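Glycoside hydrolase family 43 (Halothermothrix orenii, PDB 4QQS) is a thermostable family 43 glycoside hydrolase with alpha-L-arabinofuranosidase activity, probably acting on plant polysaccharides such as xylan. Local coordinates at residues E75-T86 with A127-P137. Sequence-based numbering, arbitrary orientation.
Sequences EVIFYNNKFYMT and AHIFIDQDGTP. With NA (sodium ion), chain D.
Glu75 and Ile77 on strand 75-79 lie beside His128 and Ile129 on strand 127-131, the two strands running nearly parallel, 19° apart, with 7.5 Å between their axes at closest approach, so that side chains and water rather than backbone bonds join them. At the polar end, OE1 of Glu75 accepts a hydrogen bond from ND1 of His128 (2.6 Å) through its syn lone pair. The carboxylate is turned 67° to the imidazole yet its oxygen stays near the ring plane. With CG anti to the backbone N (chi1 171°), the imidazole swings round to the carboxylate although CB of His128 points away from strand 75-79. OE1 also accepts a hydrogen bond from a water that in turn accepts from Ile129 N, while OE2 binds the sodium ion at 2.1 Å, a site His256 completes with four waters. A leucine in place of His128 would probably leave OE1 without its ring donor and the sodium-binding carboxylate freer to turn. A second water bridges Thr86 OG1 and Ala127 O. Beyond this layer the contact is apolar: CD1 of Ile77 meets CG2 of Ile129 at 3.8 Å, while CG2 of Thr86 reaches CD1 of the same isoleucine at 3.6 Å. Farther out, CD1 of Ile131 packs against CE1 of Tyr79 (3.7 Å), the two side chains crossing at about a right angle; the tyrosine hydroxyl bonds to Gln165 O. Packing between the inner strands of neighbouring blades is characteristic of the five-bladed beta-propeller of family 43; here it borders a sodium site near the predicted catalytic Asp17.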
loop_
_atom_site.group_PDB
_atom_site.type_symbol
_atom_site.label_atom_id
_atom_site.label_comp_id
_atom_site.label_asym_id
_atom_site.label_seq_id
_atom_site.Cartn_x
_atom_site.Cartn_y
_atom_site.Cartn_z
ATOM N N GLU A 75 1.312 6.240 3.233
ATOM C CA GLU A 75 1.774 6.420 1.861
ATOM C C GLU A 75 2.117 7.878 1.672
ATOM O O GLU A 75 1.438 8.747 2.214
ATOM C CB GLU A 75 0.717 6.023 0.857
ATOM C CG GLU A 75 0.319 4.582 0.910
ATOM C CD GLU A 75 -0.296 4.121 -0.426
ATOM O OE1 GLU A 75 -0.330 4.902 -1.395
ATOM O OE2 GLU A 75 -0.759 2.977 -0.519
ATOM N N VAL A 76 3.170 8.134 0.902
ATOM C CA VAL A 76 3.692 9.476 0.714
ATOM C C VAL A 76 3.865 9.807 -0.766
ATOM O O VAL A 76 4.512 9.060 -1.495
ATOM C CB VAL A 76 5.041 9.624 1.443
ATOM C CG1 VAL A 76 5.617 11.010 1.244
ATOM C CG2 VAL A 76 4.877 9.330 2.930
ATOM N N ILE A 77 3.281 10.929 -1.189
ATOM C CA ILE A 77 3.462 11.443 -2.545
ATOM C C ILE A 77 4.166 12.793 -2.513
ATOM O O ILE A 77 4.133 13.492 -1.510
ATOM C CB ILE A 77 2.117 11.585 -3.313
ATOM C CG1 ILE A 77 1.190 12.614 -2.663
ATOM C CG2 ILE A 77 1.440 10.226 -3.413
ATOM C CD1 ILE A 77 -0.064 12.916 -3.466
ATOM N N PHE A 78 4.819 13.127 -3.619
ATOM C CA PHE A 78 5.377 14.456 -3.828
ATOM C C PHE A 78 4.444 15.194 -4.782
ATOM O O PHE A 78 4.306 14.801 -5.941
ATOM C CB PHE A 78 6.783 14.351 -4.398
ATOM C CG PHE A 78 7.463 15.672 -4.561
ATOM C CD1 PHE A 78 7.892 16.380 -3.459
ATOM C CD2 PHE A 78 7.680 16.206 -5.822
ATOM C CE1 PHE A 78 8.522 17.592 -3.612
ATOM C CE2 PHE A 78 8.310 17.419 -5.971
ATOM C CZ PHE A 78 8.726 18.106 -4.863
ATOM N N TYR A 79 3.778 16.232 -4.273
ATOM C CA TYR A 79 2.667 16.896 -4.973
ATOM C C TYR A 79 2.700 18.343 -4.578
ATOM O O TYR A 79 2.848 18.638 -3.403
ATOM C CB TYR A 79 1.330 16.269 -4.539
ATOM C CG TYR A 79 0.053 16.858 -5.130
ATOM C CD1 TYR A 79 -0.337 16.558 -6.431
ATOM C CD2 TYR A 79 -0.784 17.666 -4.370
ATOM C CE1 TYR A 79 -1.511 17.056 -6.959
ATOM C CE2 TYR A 79 -1.961 18.179 -4.904
ATOM C CZ TYR A 79 -2.319 17.867 -6.199
ATOM O OH TYR A 79 -3.491 18.346 -6.746
ATOM N N ASN A 80 2.582 19.240 -5.556
ATOM C CA ASN A 80 2.661 20.674 -5.311
ATOM C C ASN A 80 3.905 21.025 -4.492
ATOM O O ASN A 80 3.857 21.805 -3.538
ATOM C CB ASN A 80 1.385 21.163 -4.634
ATOM C CG ASN A 80 0.187 21.202 -5.583
ATOM O OD1 ASN A 80 0.325 21.110 -6.806
ATOM N ND2 ASN A 80 -1.000 21.353 -5.013
ATOM N N ASN A 81 5.019 20.432 -4.896
ATOM C CA ASN A 81 6.331 20.756 -4.359
ATOM C C ASN A 81 6.464 20.492 -2.862
ATOM O O ASN A 81 7.285 21.117 -2.202
ATOM C CB ASN A 81 6.713 22.203 -4.685
ATOM C CG ASN A 81 8.206 22.393 -4.780
ATOM O OD1 ASN A 81 8.934 21.477 -5.173
ATOM N ND2 ASN A 81 8.677 23.584 -4.424
ATOM N N LYS A 82 5.670 19.563 -2.332
ATOM C CA LYS A 82 5.901 19.081 -0.971
ATOM C C LYS A 82 5.447 17.642 -0.847
ATOM O O LYS A 82 4.961 17.060 -1.807
ATOM C CB LYS A 82 5.259 19.972 0.093
ATOM C CG LYS A 82 3.764 19.935 0.205
ATOM C CD LYS A 82 3.360 20.888 1.332
ATOM C CE LYS A 82 1.897 20.812 1.686
ATOM N NZ LYS A 82 1.570 21.676 2.855
ATOM N N PHE A 83 5.651 17.073 0.339
ATOM C CA PHE A 83 5.301 15.683 0.591
ATOM C C PHE A 83 4.009 15.598 1.367
ATOM O O PHE A 83 3.834 16.286 2.363
ATOM C CB PHE A 83 6.433 14.970 1.332
ATOM C CG PHE A 83 7.725 15.001 0.582
ATOM C CD1 PHE A 83 8.586 16.080 0.697
ATOM C CD2 PHE A 83 8.050 13.988 -0.300
ATOM C CE1 PHE A 83 9.755 16.128 -0.032
ATOM C CE2 PHE A 83 9.227 14.033 -1.025
ATOM C CZ PHE A 83 10.072 15.102 -0.886
ATOM N N TYR A 84 3.098 14.757 0.892
ATOM C CA TYR A 84 1.834 14.492 1.566
ATOM C C TYR A 84 1.786 13.027 1.963
ATOM O O TYR A 84 2.037 12.151 1.147
ATOM C CB TYR A 84 0.639 14.792 0.667
ATOM C CG TYR A 84 0.400 16.255 0.411
ATOM C CD1 TYR A 84 1.052 16.913 -0.609
ATOM C CD2 TYR A 84 -0.504 16.973 1.181
ATOM C CE1 TYR A 84 0.822 18.241 -0.863
ATOM C CE2 TYR A 84 -0.735 18.315 0.939
ATOM C CZ TYR A 84 -0.069 18.942 -0.089
ATOM O OH TYR A 84 -0.285 20.274 -0.366
ATOM N N MET A 85 1.442 12.785 3.225
ATOM C CA MET A 85 1.284 11.449 3.759
ATOM C C MET A 85 -0.174 11.196 4.108
ATOM O O MET A 85 -0.790 11.979 4.817
ATOM C CB MET A 85 2.114 11.264 5.025
ATOM C CG MET A 85 2.011 9.855 5.618
ATOM S SD MET A 85 2.900 9.622 7.169
ATOM C CE MET A 85 4.601 9.646 6.614
ATOM N N THR A 86 -0.716 10.095 3.611
ATOM C CA THR A 86 -1.967 9.569 4.120
ATOM C C THR A 86 -1.658 8.404 5.042
ATOM O O THR A 86 -0.639 7.726 4.895
ATOM C CB THR A 86 -2.899 9.083 2.985
ATOM O OG1 THR A 86 -2.185 8.194 2.121
ATOM C CG2 THR A 86 -3.441 10.249 2.178
ATOM N N ALA A 127 -5.582 4.216 2.466
ATOM C CA ALA A 127 -5.635 5.266 1.467
ATOM C C ALA A 127 -4.424 5.230 0.535
ATOM O O ALA A 127 -3.289 4.978 0.947
ATOM C CB ALA A 127 -5.717 6.623 2.120
ATOM N N HIS A 128 -4.700 5.527 -0.725
ATOM C CA HIS A 128 -3.703 5.584 -1.773
ATOM C C HIS A 128 -4.111 6.713 -2.708
ATOM O O HIS A 128 -5.175 6.665 -3.298
ATOM C CB HIS A 128 -3.663 4.261 -2.531
ATOM C CG HIS A 128 -2.824 4.314 -3.761
ATOM N ND1 HIS A 128 -1.452 4.367 -3.722
ATOM C CD2 HIS A 128 -3.167 4.361 -5.074
ATOM C CE1 HIS A 128 -0.987 4.452 -4.960
ATOM N NE2 HIS A 128 -2.004 4.442 -5.799
ATOM N N ILE A 129 -3.275 7.733 -2.829
ATOM C CA ILE A 129 -3.555 8.838 -3.730
ATOM C C ILE A 129 -2.770 8.642 -5.018
ATOM O O ILE A 129 -1.548 8.512 -4.997
ATOM C CB ILE A 129 -3.239 10.219 -3.090
ATOM C CG1 ILE A 129 -4.126 10.451 -1.862
ATOM C CG2 ILE A 129 -3.458 11.339 -4.115
ATOM C CD1 ILE A 129 -3.802 11.717 -1.071
ATOM N N PHE A 130 -3.500 8.608 -6.123
ATOM C CA PHE A 130 -2.978 8.489 -7.478
ATOM C C PHE A 130 -3.170 9.817 -8.189
ATOM O O PHE A 130 -4.288 10.310 -8.275
ATOM C CB PHE A 130 -3.747 7.382 -8.216
ATOM C CG PHE A 130 -3.490 7.341 -9.700
ATOM C CD1 PHE A 130 -2.270 6.933 -10.206
ATOM C CD2 PHE A 130 -4.472 7.725 -10.590
ATOM C CE1 PHE A 130 -2.045 6.908 -11.581
ATOM C CE2 PHE A 130 -4.251 7.701 -11.939
ATOM C CZ PHE A 130 -3.037 7.293 -12.438
ATOM N N ILE A 131 -2.077 10.387 -8.688
ATOM C CA ILE A 131 -2.137 11.603 -9.473
ATOM C C ILE A 131 -2.017 11.206 -10.951
ATOM O O ILE A 131 -0.992 10.677 -11.379
ATOM C CB ILE A 131 -1.013 12.602 -9.084
ATOM C CG1 ILE A 131 -0.995 12.868 -7.571
ATOM C CG2 ILE A 131 -1.174 13.901 -9.857
ATOM C CD1 ILE A 131 -2.277 13.394 -7.000
ATOM N N ASP A 132 -3.069 11.435 -11.730
ATOM C CA ASP A 132 -3.053 11.042 -13.137
ATOM C C ASP A 132 -2.149 11.975 -13.949
ATOM O O ASP A 132 -1.690 13.014 -13.471
ATOM C CB ASP A 132 -4.482 11.038 -13.684
ATOM C CG ASP A 132 -4.681 10.101 -14.867
ATOM O OD1 ASP A 132 -3.701 9.535 -15.401
ATOM O OD2 ASP A 132 -5.849 9.958 -15.266
ATOM N N GLN A 133 -1.894 11.588 -15.189
ATOM C CA GLN A 133 -1.011 12.351 -16.059
ATOM C C GLN A 133 -1.494 13.789 -16.245
ATOM O O GLN A 133 -0.682 14.704 -16.380
ATOM C CB GLN A 133 -0.877 11.661 -17.408
ATOM C CG GLN A 133 -0.041 10.404 -17.366
ATOM C CD GLN A 133 0.037 9.727 -18.717
ATOM O OE1 GLN A 133 -0.970 9.606 -19.423
ATOM N NE2 GLN A 133 1.234 9.291 -19.095
ATOM N N ASP A 134 -2.812 13.987 -16.233
ATOM C CA ASP A 134 -3.391 15.318 -16.376
ATOM C C ASP A 134 -3.408 16.101 -15.068
ATOM O O ASP A 134 -3.878 17.224 -15.049
ATOM C CB ASP A 134 -4.801 15.248 -16.994
ATOM C CG ASP A 134 -5.853 14.652 -16.058
ATOM O OD1 ASP A 134 -5.529 14.199 -14.941
ATOM O OD2 ASP A 134 -7.038 14.613 -16.468
ATOM N N GLY A 135 -2.875 15.518 -13.995
ATOM C CA GLY A 135 -2.776 16.187 -12.711
ATOM C C GLY A 135 -3.959 16.004 -11.775
ATOM O O GLY A 135 -3.938 16.531 -10.658
ATOM N N THR A 136 -4.988 15.279 -12.206
ATOM C CA THR A 136 -6.155 15.063 -11.354
ATOM C C THR A 136 -5.835 14.027 -10.274
ATOM O O THR A 136 -5.350 12.937 -10.587
ATOM C CB THR A 136 -7.365 14.569 -12.170
ATOM O OG1 THR A 136 -7.643 15.475 -13.246
ATOM C CG2 THR A 136 -8.605 14.433 -11.286
ATOM N N PRO A 137 -6.119 14.349 -9.000
ATOM C CA PRO A 137 -5.919 13.385 -7.920
ATOM C C PRO A 137 -7.135 12.498 -7.696
ATOM O O PRO A 137 -8.283 12.946 -7.782
ATOM C CB PRO A 137 -5.702 14.282 -6.699
ATOM C CG PRO A 137 -6.396 15.569 -7.023
ATOM C CD PRO A 137 -6.504 15.681 -8.498
HETATM NA NA NA D . -0.967 1.132 0.433
HETATM O O HOH W 1 -0.400 7.421 -2.112
HETATM O O HOH W 2 -2.404 5.718 3.385
HETATM O O HOH W 3 -1.865 2.281 2.143
HETATM O O HOH W 4 -0.697 -0.901 -1.167
HETATM O O HOH W 5 1.144 1.267 0.868
HETATM O O HOH W 6 -3.281 1.142 -0.091
#